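Local structure of acyl-CoA dehydrogenase domain protein Tcur3481 (Thermomonospora curvata, 6WY9) at residues B[68-76]-B[277-288]; B[95-105]-B[209-219]. The protein binds FAD and probably catalyses the flavin-dependent dehydrogenation of acyl-CoA thioesters. One frame throughout, in Å; residues are numbered along the deposited sequence.

Interaction 1: residues B[68-76]-B[277-288]; sequences LGALCVLLE and RVCLWQAVCAAE
Trp281 reaches from helix 277-288 to the flank of helix 68-76, the six-membered end of its indole leading. CB leaves with CG opposite the carbonyl carbon (chi1 -75°), which swings the ring toward the other helix. Leu280 CG lies over one face, offset toward the rim. On the pyrrole side NE1 donates to a water 3.0 Å away, which donates to Glu76 OE1. CZ2 and CH2 meet Val73 CG2, the methyl near the ring plane, 3.7 Å from CH2. CH2 comes to 3.5 Å from Gly69 O, again at the ring edge, while CZ3 lies against Gly69 CA. With the indole gone, as in an alanine here, a gap would probably open beside Gly69 and Val73 and the water would lose its indole donor. Val284 sends CG1 to Gly69 CA (3.8 Å) and CG2 to Cys72 SG (3.7 Å), and Leu68 CD2 rests on Ala287 CB. Extended Glu76 places OE2 3.2 Å from Arg277 NH2, a salt bridge in the guanidinium plane; OE2 is shared with Arg80, its stronger partner. The helices, roughly antiparallel (155° between their directions), join through an apolar middle, with the buried Glu76 carboxylate satisfied by two arginines and a water.

Interaction 2: residues B[95-105]-B[209-219]; sequences LAIAEHGTAEQ and RALGPAALPWT
His100 turns the edge of its imidazole into the face of Trp218, a T-shaped pair with planes 67° apart. NE2 is the atom that points in, 3.0 Å from Trp218 CG, so the approach is close and falls over the five-membered ring. One face of the imidazole is covered by Ala215 CA, centred in a CH-pi contact, and the opposite face by Glu99 CG. At the edge a water bonded to ND1 also accepts from Ala214 N, tying the ring to the start of helix 215-219. Trp218, its CG opposite the backbone N (chi1 -167°), reaches over helix 95-100 as a knob among Leu95, Ala96, Glu99 and His100; on the same face that receives His100 NE2, Glu99 CB lies over the six-membered ring, 4.2 Å from the centroid. Nearby, Ala96 CB touches Thr219 OG1 at 3.3 Å, and Leu211 CD2 packs against Ala96 CB. The backbones join where Gly212 N donates to His100 O (2.8 Å, 169°). Farther along, Gln105 NE2 donates to Ala210 O at 3.1 Å, from above the carbonyl plane, while its OE1 accepts from Thr102 N and its own N donates to Thr102 OG1. That exchange is a capping box at the start of helix 103-105, and the whole docks an N-terminal helical region onto the junction between the beta domain and the C-terminal helices, the three-part architecture of acyl-CoA dehydrogenases.

Overall arrangement
After three earlier helices the chain lays down helix 67-80, then helix 87-100, which packs against it through Leu71 and Leu95, and, after the short helices 103-106 and 109-113, enters the strands of the central beta domain. Strand 206-210 leads out of that domain into helix 215-248, and here interaction 2 closes its loop, bringing the chain back to helices 87-100 and 103-106. The path then continues to helix 260-288, whose last turns close the longer loop of interaction 1. Interaction 2 is therefore nested within interaction 1, their centres about 20 Å apart. Together they fasten the N-terminal helices to the exit of the beta domain and to the C-terminal helical bundle.

Interaction 1: residues B[68-76]-B[277-288]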
ATOM      1  N   LEU B  68       0.598  32.002  10.601  1.00 48.32           N
ATOM      2  CA  LEU B  68       1.023  30.649  10.270  1.00 48.48           C
ATOM      3  C   LEU B  68       0.976  30.409   8.765  1.00 47.99           C
ATOM      4  O   LEU B  68       1.851  29.720   8.233  1.00 48.19           O
ATOM      5  CB  LEU B  68       0.165  29.642  11.040  1.00 50.64           C
ATOM      6  CG  LEU B  68       0.493  28.146  10.883  1.00 51.41           C
ATOM      7  CD1 LEU B  68       1.934  27.752  11.290  1.00 51.01           C
ATOM      8  CD2 LEU B  68      -0.560  27.295  11.609  1.00 54.32           C
ATOM      9  N   GLY B  69       0.024  31.028   8.058  1.00 49.46           N
ATOM     10  CA  GLY B  69      -0.037  30.876   6.603  1.00 48.79           C
ATOM     11  C   GLY B  69       1.221  31.339   5.897  1.00 47.46           C
ATOM     12  O   GLY B  69       1.750  30.650   5.004  1.00 45.21           O
ATOM     13  N   ALA B  70       1.702  32.538   6.250  1.00 47.71           N
ATOM     14  CA  ALA B  70       2.943  33.028   5.657  1.00 46.23           C
ATOM     15  C   ALA B  70       4.106  32.108   6.020  1.00 46.20           C
ATOM     16  O   ALA B  70       4.973  31.820   5.179  1.00 45.34           O
ATOM     17  CB  ALA B  70       3.233  34.468   6.119  1.00 46.43           C
ATOM     18  N   LEU B  71       4.152  31.648   7.274  1.00 44.62           N
ATOM     19  CA  LEU B  71       5.204  30.723   7.655  1.00 44.36           C
ATOM     20  C   LEU B  71       5.168  29.481   6.764  1.00 43.74           C
ATOM     21  O   LEU B  71       6.199  29.043   6.234  1.00 43.86           O
ATOM     22  CB  LEU B  71       5.065  30.333   9.129  1.00 45.46           C
ATOM     23  CG  LEU B  71       6.110  29.274   9.522  1.00 45.35           C
ATOM     24  CD1 LEU B  71       7.552  29.754   9.236  1.00 42.83           C
ATOM     25  CD2 LEU B  71       5.918  28.789  10.983  1.00 47.39           C
ATOM     26  N   CYS B  72       3.976  28.944   6.532  1.00 44.66           N
ATOM     27  CA  CYS B  72       3.889  27.722   5.726  1.00 43.72           C
ATOM     28  C   CYS B  72       4.296  27.975   4.274  1.00 44.35           C
ATOM     29  O   CYS B  72       4.892  27.100   3.631  1.00 44.28           O
ATOM     30  CB  CYS B  72       2.487  27.145   5.820  1.00 45.08           C
ATOM     31  SG  CYS B  72       2.190  26.366   7.479  1.00 49.69           S
ATOM     32  N   VAL B  73       3.988  29.159   3.732  1.00 44.72           N
ATOM     33  CA  VAL B  73       4.410  29.474   2.370  1.00 43.81           C
ATOM     34  C   VAL B  73       5.926  29.508   2.303  1.00 43.46           C
ATOM     35  O   VAL B  73       6.540  28.925   1.404  1.00 40.83           O
ATOM     36  CB  VAL B  73       3.774  30.806   1.905  1.00 45.81           C
ATOM     37  CG1 VAL B  73       4.378  31.310   0.603  1.00 46.31           C
ATOM     38  CG2 VAL B  73       2.288  30.624   1.718  1.00 46.67           C
ATOM     39  N   LEU B  74       6.555  30.155   3.290  1.00 42.17           N
ATOM     40  CA  LEU B  74       8.014  30.200   3.329  1.00 42.00           C
ATOM     41  C   LEU B  74       8.626  28.808   3.511  1.00 40.74           C
ATOM     42  O   LEU B  74       9.628  28.482   2.863  1.00 40.21           O
ATOM     43  CB  LEU B  74       8.476  31.128   4.450  1.00 42.87           C
ATOM     44  CG  LEU B  74       9.976  31.205   4.719  1.00 43.22           C
ATOM     45  CD1 LEU B  74      10.752  31.868   3.539  1.00 42.62           C
ATOM     46  CD2 LEU B  74      10.244  31.956   6.038  1.00 44.06           C
ATOM     47  N   LEU B  75       8.070  27.987   4.419  1.00 40.58           N
ATOM     48  CA  LEU B  75       8.628  26.655   4.660  1.00 39.54           C
ATOM     49  C   LEU B  75       8.479  25.753   3.443  1.00 40.32           C
ATOM     50  O   LEU B  75       9.315  24.860   3.212  1.00 38.90           O
ATOM     51  CB  LEU B  75       7.947  25.995   5.889  1.00 38.17           C
ATOM     52  CG  LEU B  75       8.282  26.688   7.222  1.00 38.58           C
ATOM     53  CD1 LEU B  75       7.614  25.986   8.422  1.00 39.87           C
ATOM     54  CD2 LEU B  75       9.825  26.819   7.407  1.00 38.35           C
ATOM     55  N   GLU B  76       7.365  25.897   2.720  1.00 40.23           N
ATOM     56  CA  GLU B  76       7.175  25.080   1.542  1.00 41.84           C
ATOM     57  C   GLU B  76       8.222  25.417   0.479  1.00 39.47           C
ATOM     58  O   GLU B  76       8.820  24.511  -0.126  1.00 39.79           O
ATOM     59  CB  GLU B  76       5.751  25.249   1.000  1.00 44.43           C
ATOM     60  CG  GLU B  76       5.539  24.447  -0.269  1.00 48.86           C
ATOM     61  CD  GLU B  76       4.131  24.571  -0.870  1.00 55.89           C
ATOM     62  OE1 GLU B  76       3.275  25.296  -0.319  1.00 58.00           O
ATOM     63  OE2 GLU B  76       3.886  23.930  -1.918  1.00 60.02           O
ATOM     64  N   ARG B 277      -1.254  18.805   0.314  1.00 35.70           N
ATOM     65  CA  ARG B 277      -1.458  20.241   0.212  1.00 37.50           C
ATOM     66  C   ARG B 277      -2.831  20.663   0.731  1.00 35.99           C
ATOM     67  O   ARG B 277      -2.950  21.641   1.473  1.00 38.31           O
ATOM     68  CB  ARG B 277      -1.244  20.687  -1.261  1.00 39.74           C
ATOM     69  CG  ARG B 277      -1.545  22.199  -1.447  1.00 45.27           C
ATOM     70  CD  ARG B 277      -0.825  22.883  -2.660  1.00 51.56           C
ATOM     71  NE  ARG B 277      -0.534  22.000  -3.774  1.00 56.54           N
ATOM     72  CZ  ARG B 277       0.696  21.709  -4.216  1.00 61.09           C
ATOM     73  NH1 ARG B 277       0.826  20.914  -5.249  1.00 60.97           N
ATOM     74  NH2 ARG B 277       1.796  22.208  -3.638  1.00 64.76           N
ATOM     75  N   VAL B 278      -3.900  19.964   0.358  1.00 34.94           N
ATOM     76  CA  VAL B 278      -5.164  20.469   0.909  1.00 37.60           C
ATOM     77  C   VAL B 278      -5.263  20.207   2.411  1.00 36.05           C
ATOM     78  O   VAL B 278      -5.909  20.966   3.137  1.00 37.15           O
ATOM     79  CB  VAL B 278      -6.383  19.898   0.156  1.00 40.74           C
ATOM     80  CG1 VAL B 278      -6.315  20.319  -1.333  1.00 41.35           C
ATOM     81  CG2 VAL B 278      -6.501  18.362   0.360  1.00 38.57           C
ATOM     82  N   CYS B 279      -4.659  19.135   2.914  1.00 35.76           N
ATOM     83  CA  CYS B 279      -4.753  18.938   4.356  1.00 36.71           C
ATOM     84  C   CYS B 279      -3.865  19.915   5.104  1.00 36.22           C
ATOM     85  O   CYS B 279      -4.191  20.290   6.229  1.00 37.89           O
ATOM     86  CB  CYS B 279      -4.378  17.527   4.749  1.00 37.11           C
ATOM     87  SG  CYS B 279      -5.567  16.236   4.094  1.00 41.46           S
ATOM     88  N   LEU B 280      -2.713  20.269   4.540  1.00 36.58           N
ATOM     89  CA  LEU B 280      -1.911  21.360   5.138  1.00 37.69           C
ATOM     90  C   LEU B 280      -2.748  22.624   5.312  1.00 38.73           C
ATOM     91  O   LEU B 280      -2.801  23.233   6.393  1.00 40.38           O
ATOM     92  CB  LEU B 280      -0.687  21.646   4.242  1.00 36.94           C
ATOM     93  CG  LEU B 280       0.078  22.939   4.634  1.00 40.24           C
ATOM     94  CD1 LEU B 280       0.559  22.804   6.073  1.00 39.80           C
ATOM     95  CD2 LEU B 280       1.261  23.149   3.640  1.00 39.95           C
ATOM     96  N   TRP B 281      -3.420  23.039   4.251  1.00 38.49           N
ATOM     97  CA  TRP B 281      -4.096  24.323   4.345  1.00 42.97           C
ATOM     98  C   TRP B 281      -5.323  24.220   5.232  1.00 41.69           C
ATOM     99  O   TRP B 281      -5.689  25.193   5.894  1.00 43.12           O
ATOM    100  CB  TRP B 281      -4.365  24.844   2.929  1.00 46.91           C
ATOM    101  CG  TRP B 281      -3.012  25.347   2.395  1.00 51.88           C
ATOM    102  CD1 TRP B 281      -2.179  24.710   1.498  1.00 51.97           C
ATOM    103  CD2 TRP B 281      -2.287  26.513   2.851  1.00 55.76           C
ATOM    104  NE1 TRP B 281      -1.020  25.447   1.323  1.00 54.92           N
ATOM    105  CE2 TRP B 281      -1.056  26.544   2.149  1.00 58.01           C
ATOM    106  CE3 TRP B 281      -2.578  27.546   3.759  1.00 59.26           C
ATOM    107  CZ2 TRP B 281      -0.114  27.565   2.328  1.00 61.53           C
ATOM    108  CZ3 TRP B 281      -1.640  28.567   3.934  1.00 62.62           C
ATOM    109  CH2 TRP B 281      -0.422  28.564   3.221  1.00 63.80           C
ATOM    110  N   GLN B 282      -5.900  23.030   5.353  1.00 41.21           N
ATOM    111  CA  GLN B 282      -6.964  22.862   6.341  1.00 42.33           C
ATOM    112  C   GLN B 282      -6.426  23.034   7.763  1.00 41.64           C
ATOM    113  O   GLN B 282      -7.105  23.604   8.631  1.00 44.58           O
ATOM    114  CB  GLN B 282      -7.628  21.489   6.138  1.00 41.91           C
ATOM    115  CG  GLN B 282      -8.731  21.149   7.135  1.00 46.42           C
ATOM    116  CD  GLN B 282      -9.910  22.107   7.034  1.00 52.38           C
ATOM    117  OE1 GLN B 282     -10.262  22.562   5.954  1.00 53.51           O
ATOM    118  NE2 GLN B 282     -10.510  22.419   8.161  1.00 55.11           N
ATOM    119  N   ALA B 283      -5.222  22.505   8.032  1.00 40.03           N
ATOM    120  CA  ALA B 283      -4.629  22.680   9.354  1.00 41.19           C
ATOM    121  C   ALA B 283      -4.383  24.151   9.627  1.00 42.47           C
ATOM    122  O   ALA B 283      -4.681  24.643  10.717  1.00 43.91           O
ATOM    123  CB  ALA B 283      -3.320  21.895   9.455  1.00 41.34           C
ATOM    124  N   VAL B 284      -3.873  24.881   8.625  1.00 42.62           N
ATOM    125  CA  VAL B 284      -3.623  26.319   8.812  1.00 46.46           C
ATOM    126  C   VAL B 284      -4.933  27.040   9.069  1.00 49.55           C
ATOM    127  O   VAL B 284      -5.072  27.795  10.040  1.00 50.32           O
ATOM    128  CB  VAL B 284      -2.888  26.902   7.581  1.00 45.14           C
ATOM    129  CG1 VAL B 284      -2.765  28.449   7.700  1.00 46.97           C
ATOM    130  CG2 VAL B 284      -1.524  26.200   7.379  1.00 43.85           C
ATOM    131  N   CYS B 285      -5.935  26.797   8.217  1.00 54.06           N
ATOM    132  CA  CYS B 285      -7.220  27.458   8.391  0.53 57.54           C
ATOM    133  C   CYS B 285      -7.830  27.129   9.750  1.00 58.83           C
ATOM    134  O   CYS B 285      -8.429  27.998  10.399  1.00 61.02           O
ATOM    135  CB  CYS B 285      -8.150  27.067   7.241  0.53 58.71           C
ATOM    136  SG  CYS B 285      -7.655  27.854   5.678  0.53 59.43           S
ATOM    137  N   ALA B 286      -7.684  25.876  10.201  1.00 54.46           N
ATOM    138  CA  ALA B 286      -8.226  25.500  11.512  1.00 54.79           C
ATOM    139  C   ALA B 286      -7.515  26.238  12.640  1.00 56.76           C
ATOM    140  O   ALA B 286      -8.138  26.650  13.616  1.00 58.97           O
ATOM    141  CB  ALA B 286      -8.113  23.985  11.724  1.00 53.03           C
ATOM    142  N   ALA B 287      -6.197  26.378  12.548  1.00 57.66           N
ATOM    143  CA  ALA B 287      -5.492  27.095  13.597  1.00 60.43           C
ATOM    144  C   ALA B 287      -5.902  28.570  13.619  1.00 63.71           C
ATOM    145  O   ALA B 287      -6.158  29.136  14.692  1.00 65.89           O
ATOM    146  CB  ALA B 287      -3.980  26.906  13.410  1.00 58.95           C
ATOM    147  N   GLU B 288      -6.052  29.190  12.446  1.00 66.16           N
ATOM    148  CA  GLU B 288      -6.444  30.601  12.403  1.00 73.15           C
ATOM    149  C   GLU B 288      -7.898  30.799  12.843  1.00 78.74           C
ATOM    150  O   GLU B 288      -8.250  31.875  13.353  1.00 79.36           O
ATOM    151  CB  GLU B 288      -6.189  31.184  11.000  1.00 75.77           C
ATOM    152  CG  GLU B 288      -4.673  31.334  10.643  1.00 80.21           C
ATOM    153  CD  GLU B 288      -4.388  31.647   9.154  1.00 83.67           C
ATOM    154  OE1 GLU B 288      -5.341  31.563   8.339  1.00 85.74           O
ATOM    155  OE2 GLU B 288      -3.215  31.975   8.803  1.00 84.09           O
TER
HETATM  156  O   HOH W   1       0.807  25.328  -1.071  1.00 54.20           O

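Interaction 2: residues B[95-105]-B[209-219]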
ATOM      1  N   LEU B  95       6.749  32.098  17.061  1.00 47.48           N
ATOM      2  CA  LEU B  95       5.292  32.144  17.106  1.00 48.71           C
ATOM      3  C   LEU B  95       4.758  31.678  18.457  1.00 49.13           C
ATOM      4  O   LEU B  95       3.773  32.231  18.959  1.00 52.14           O
ATOM      5  CB  LEU B  95       4.705  31.308  15.962  1.00 47.84           C
ATOM      6  CG  LEU B  95       4.827  31.889  14.553  1.00 49.94           C
ATOM      7  CD1 LEU B  95       4.173  30.893  13.524  1.00 51.10           C
ATOM      8  CD2 LEU B  95       4.144  33.227  14.515  1.00 52.43           C
ATOM      9  N   ALA B  96       5.396  30.676  19.077  1.00 49.05           N
ATOM     10  CA  ALA B  96       5.021  30.289  20.441  1.00 49.27           C
ATOM     11  C   ALA B  96       5.226  31.442  21.415  1.00 50.50           C
ATOM     12  O   ALA B  96       4.410  31.658  22.327  1.00 52.32           O
ATOM     13  CB  ALA B  96       5.830  29.077  20.898  1.00 48.46           C
ATOM     14  N   ILE B  97       6.329  32.185  21.260  1.00 49.45           N
ATOM     15  CA  ILE B  97       6.555  33.326  22.150  1.00 51.92           C
ATOM     16  C   ILE B  97       5.526  34.406  21.883  1.00 52.81           C
ATOM     17  O   ILE B  97       5.010  35.061  22.808  1.00 54.87           O
ATOM     18  CB  ILE B  97       7.985  33.875  21.990  1.00 51.54           C
ATOM     19  CG1 ILE B  97       8.985  32.880  22.582  1.00 53.39           C
ATOM     20  CG2 ILE B  97       8.099  35.246  22.708  1.00 53.42           C
ATOM     21  CD1 ILE B  97      10.419  33.063  22.078  1.00 53.45           C
ATOM     22  N   ALA B  98       5.250  34.644  20.606  1.00 52.73           N
ATOM     23  CA  ALA B  98       4.347  35.727  20.254  1.00 53.99           C
ATOM     24  C   ALA B  98       2.970  35.465  20.828  1.00 57.93           C
ATOM     25  O   ALA B  98       2.320  36.378  21.334  1.00 61.16           O
ATOM     26  CB  ALA B  98       4.290  35.886  18.736  1.00 52.26           C
ATOM     27  N   GLU B  99       2.537  34.211  20.820  1.00 58.96           N
ATOM     28  CA  GLU B  99       1.181  33.902  21.215  1.00 64.45           C
ATOM     29  C   GLU B  99       1.045  33.474  22.668  1.00 61.93           C
ATOM     30  O   GLU B  99      -0.068  33.508  23.199  1.00 64.26           O
ATOM     31  CB  GLU B  99       0.624  32.800  20.307  1.00 71.20           C
ATOM     32  CG  GLU B  99      -0.868  32.557  20.518  1.00 83.02           C
ATOM     33  CD  GLU B  99      -1.781  33.484  19.705  1.00 91.69           C
ATOM     34  OE1 GLU B  99      -3.017  33.366  19.858  1.00 97.68           O
ATOM     35  OE2 GLU B  99      -1.274  34.306  18.908  1.00 92.72           O
ATOM     36  N   HIS B 100       2.129  33.044  23.319  1.00 59.23           N
ATOM     37  CA  HIS B 100       2.037  32.505  24.672  1.00 60.93           C
ATOM     38  C   HIS B 100       3.101  33.041  25.614  1.00 63.19           C
ATOM     39  O   HIS B 100       3.125  32.637  26.785  1.00 65.13           O
ATOM     40  CB  HIS B 100       2.135  30.979  24.661  1.00 61.01           C
ATOM     41  CG  HIS B 100       1.083  30.315  23.833  1.00 60.74           C
ATOM     42  ND1 HIS B 100      -0.182  30.040  24.316  1.00 64.62           N
ATOM     43  CD2 HIS B 100       1.102  29.884  22.553  1.00 58.77           C
ATOM     44  CE1 HIS B 100      -0.889  29.453  23.365  1.00 64.66           C
ATOM     45  NE2 HIS B 100      -0.130  29.345  22.289  1.00 61.03           N
ATOM     46  N   GLY B 101       3.973  33.969  25.149  1.00 66.35           N
ATOM     47  CA  GLY B 101       5.034  34.476  25.991  1.00 67.44           C
ATOM     48  C   GLY B 101       4.613  35.657  26.847  1.00 71.46           C
ATOM     49  O   GLY B 101       3.570  36.265  26.621  1.00 73.25           O
ATOM     50  N   THR B 102       5.436  35.943  27.858  1.00 73.37           N
ATOM     51  CA  THR B 102       5.339  37.189  28.609  1.00 76.70           C
ATOM     52  C   THR B 102       5.844  38.357  27.760  1.00 74.60           C
ATOM     53  O   THR B 102       6.469  38.178  26.706  1.00 71.34           O
ATOM     54  CB  THR B 102       6.165  37.129  29.896  1.00 80.61           C
ATOM     55  OG1 THR B 102       7.562  37.065  29.572  1.00 78.85           O
ATOM     56  CG2 THR B 102       5.785  35.917  30.743  1.00 81.55           C
ATOM     57  N   ALA B 103       5.579  39.569  28.244  1.00 77.17           N
ATOM     58  CA  ALA B 103       6.146  40.762  27.627  1.00 76.03           C
ATOM     59  C   ALA B 103       7.659  40.643  27.519  1.00 76.87           C
ATOM     60  O   ALA B 103       8.234  40.875  26.452  1.00 70.78           O
ATOM     61  CB  ALA B 103       5.749  42.005  28.420  1.00 79.96           C
ATOM     62  N   GLU B 104       8.320  40.247  28.612  1.00 84.85           N
ATOM     63  CA  GLU B 104       9.772  40.059  28.583  1.00 89.64           C
ATOM     64  C   GLU B 104      10.202  39.093  27.480  1.00 79.30           C
ATOM     65  O   GLU B 104      11.190  39.341  26.779  1.00 77.39           O
ATOM     66  CB  GLU B 104      10.254  39.564  29.948  1.00103.68           C
ATOM     67  CG  GLU B 104      11.762  39.581  30.141  1.00113.02           C
ATOM     68  CD  GLU B 104      12.271  38.298  30.770  1.00119.98           C
ATOM     69  OE1 GLU B 104      12.654  37.380  30.012  1.00118.21           O
ATOM     70  OE2 GLU B 104      12.271  38.203  32.019  1.00126.83           O
ATOM     71  N   GLN B 105       9.482  37.976  27.317  1.00 72.57           N
ATOM     72  CA  GLN B 105       9.835  37.020  26.272  1.00 65.09           C
ATOM     73  C   GLN B 105       9.579  37.588  24.881  1.00 60.79           C
ATOM     74  O   GLN B 105      10.413  37.418  23.981  1.00 54.89           O
ATOM     75  CB  GLN B 105       9.085  35.704  26.489  1.00 64.62           C
ATOM     76  CG  GLN B 105       9.480  35.052  27.817  1.00 69.46           C
ATOM     77  CD  GLN B 105       8.518  33.974  28.301  1.00 71.28           C
ATOM     78  OE1 GLN B 105       7.377  33.887  27.849  1.00 71.90           O
ATOM     79  NE2 GLN B 105       8.983  33.153  29.242  1.00 71.97           N
ATOM     80  N   ARG B 209      12.065  29.903  32.385  1.00 61.55           N
ATOM     81  CA  ARG B 209      10.879  30.728  32.562  1.00 64.08           C
ATOM     82  C   ARG B 209       9.750  30.109  31.759  1.00 60.32           C
ATOM     83  O   ARG B 209       9.946  29.740  30.597  1.00 57.09           O
ATOM     84  CB  ARG B 209      11.125  32.154  32.077  1.00 70.45           C
ATOM     85  CG  ARG B 209      12.376  32.795  32.636  1.00 77.40           C
ATOM     86  CD  ARG B 209      12.214  33.055  34.117  1.00 84.41           C
ATOM     87  NE  ARG B 209      11.180  34.052  34.376  1.00 89.41           N
ATOM     88  CZ  ARG B 209      10.948  34.604  35.567  1.00 93.25           C
ATOM     89  NH1 ARG B 209      11.680  34.258  36.618  1.00 94.46           N
ATOM     90  NH2 ARG B 209       9.984  35.506  35.704  1.00 94.82           N
ATOM     91  N   ALA B 210       8.573  30.001  32.364  1.00 59.62           N
ATOM     92  CA  ALA B 210       7.458  29.356  31.678  1.00 58.33           C
ATOM     93  C   ALA B 210       6.845  30.266  30.614  1.00 56.02           C
ATOM     94  O   ALA B 210       6.843  31.499  30.739  1.00 54.86           O
ATOM     95  CB  ALA B 210       6.388  28.939  32.692  1.00 60.07           C
ATOM     96  N   LEU B 211       6.337  29.643  29.545  1.00 55.60           N
ATOM     97  CA  LEU B 211       5.326  30.258  28.692  1.00 56.47           C
ATOM     98  C   LEU B 211       3.942  29.969  29.287  1.00 58.40           C
ATOM     99  O   LEU B 211       3.798  29.187  30.230  1.00 59.32           O
ATOM    100  CB  LEU B 211       5.421  29.748  27.246  1.00 55.01           C
ATOM    101  CG  LEU B 211       6.531  30.299  26.349  1.00 55.33           C
ATOM    102  CD1 LEU B 211       7.880  29.839  26.887  1.00 55.53           C
ATOM    103  CD2 LEU B 211       6.369  29.851  24.845  1.00 53.92           C
ATOM    104  N   GLY B 212       2.908  30.608  28.744  1.00 58.26           N
ATOM    105  CA  GLY B 212       1.548  30.396  29.206  1.00 57.63           C
ATOM    106  C   GLY B 212       1.069  28.947  29.165  1.00 55.52           C
ATOM    107  O   GLY B 212       1.649  28.073  28.505  1.00 54.03           O
ATOM    108  N   PRO B 213      -0.038  28.683  29.872  1.00 56.43           N
ATOM    109  CA  PRO B 213      -0.473  27.294  30.106  1.00 55.34           C
ATOM    110  C   PRO B 213      -0.802  26.514  28.847  1.00 54.81           C
ATOM    111  O   PRO B 213      -0.702  25.283  28.844  1.00 54.89           O
ATOM    112  CB  PRO B 213      -1.737  27.462  30.969  1.00 56.83           C
ATOM    113  CG  PRO B 213      -1.737  28.879  31.438  1.00 58.97           C
ATOM    114  CD  PRO B 213      -0.973  29.670  30.433  1.00 58.02           C
ATOM    115  N   ALA B 214      -1.245  27.177  27.793  1.00 55.21           N
ATOM    116  CA  ALA B 214      -1.606  26.482  26.568  1.00 55.86           C
ATOM    117  C   ALA B 214      -0.434  26.361  25.586  1.00 54.34           C
ATOM    118  O   ALA B 214      -0.620  25.867  24.473  1.00 53.35           O
ATOM    119  CB  ALA B 214      -2.790  27.193  25.904  1.00 57.60           C
ATOM    120  N   ALA B 215       0.775  26.769  25.983  1.00 52.23           N
ATOM    121  CA  ALA B 215       1.867  26.868  25.020  1.00 47.67           C
ATOM    122  C   ALA B 215       2.239  25.514  24.431  1.00 45.90           C
ATOM    123  O   ALA B 215       2.529  25.424  23.234  1.00 45.12           O
ATOM    124  CB  ALA B 215       3.096  27.506  25.660  1.00 46.72           C
ATOM    125  N   LEU B 216       2.255  24.459  25.256  1.00 45.52           N
ATOM    126  CA  LEU B 216       2.796  23.171  24.764  1.00 45.97           C
ATOM    127  C   LEU B 216       1.903  22.571  23.698  1.00 44.41           C
ATOM    128  O   LEU B 216       2.391  22.309  22.580  1.00 42.42           O
ATOM    129  CB  LEU B 216       3.005  22.204  25.933  1.00 48.87           C
ATOM    130  CG  LEU B 216       3.511  20.828  25.430  1.00 51.24           C
ATOM    131  CD1 LEU B 216       4.713  20.959  24.528  1.00 49.41           C
ATOM    132  CD2 LEU B 216       3.833  19.818  26.561  1.00 53.14           C
ATOM    133  N   PRO B 217       0.615  22.306  23.949  1.00 44.11           N
ATOM    134  CA  PRO B 217      -0.193  21.692  22.877  1.00 44.20           C
ATOM    135  C   PRO B 217      -0.295  22.597  21.664  1.00 45.55           C
ATOM    136  O   PRO B 217      -0.309  22.108  20.535  1.00 46.33           O
ATOM    137  CB  PRO B 217      -1.564  21.442  23.532  1.00 42.91           C
ATOM    138  CG  PRO B 217      -1.489  22.083  24.949  1.00 45.05           C
ATOM    139  CD  PRO B 217      -0.194  22.806  25.078  1.00 45.34           C
ATOM    140  N   TRP B 218      -0.354  23.921  21.870  1.00 46.90           N
ATOM    141  CA  TRP B 218      -0.358  24.842  20.737  1.00 47.58           C
ATOM    142  C   TRP B 218       0.921  24.708  19.911  1.00 45.91           C
ATOM    143  O   TRP B 218       0.892  24.646  18.668  1.00 44.27           O
ATOM    144  CB  TRP B 218      -0.510  26.260  21.251  1.00 51.80           C
ATOM    145  CG  TRP B 218      -0.828  27.249  20.237  1.00 57.67           C
ATOM    146  CD1 TRP B 218      -2.072  27.637  19.840  1.00 61.94           C
ATOM    147  CD2 TRP B 218       0.102  28.053  19.511  1.00 59.78           C
ATOM    148  NE1 TRP B 218      -1.976  28.627  18.891  1.00 64.23           N
ATOM    149  CE2 TRP B 218      -0.650  28.901  18.671  1.00 62.75           C
ATOM    150  CE3 TRP B 218       1.495  28.134  19.480  1.00 60.52           C
ATOM    151  CZ2 TRP B 218      -0.055  29.823  17.813  1.00 63.04           C
ATOM    152  CZ3 TRP B 218       2.085  29.058  18.624  1.00 61.32           C
ATOM    153  CH2 TRP B 218       1.310  29.891  17.810  1.00 62.28           C
ATOM    154  N   THR B 219       2.061  24.690  20.588  1.00 45.00           N
ATOM    155  CA  THR B 219       3.313  24.629  19.855  1.00 43.98           C
ATOM    156  C   THR B 219       3.440  23.301  19.110  1.00 42.80           C
ATOM    157  O   THR B 219       3.944  23.263  17.987  1.00 42.94           O
ATOM    158  CB  THR B 219       4.484  24.873  20.812  1.00 43.28           C
ATOM    159  OG1 THR B 219       4.347  26.172  21.376  1.00 46.44           O
ATOM    160  CG2 THR B 219       5.811  24.839  20.053  1.00 42.93           C
TER
HETATM  161  O   HOH W   2      -0.961  29.971  27.110  1.00 52.72           O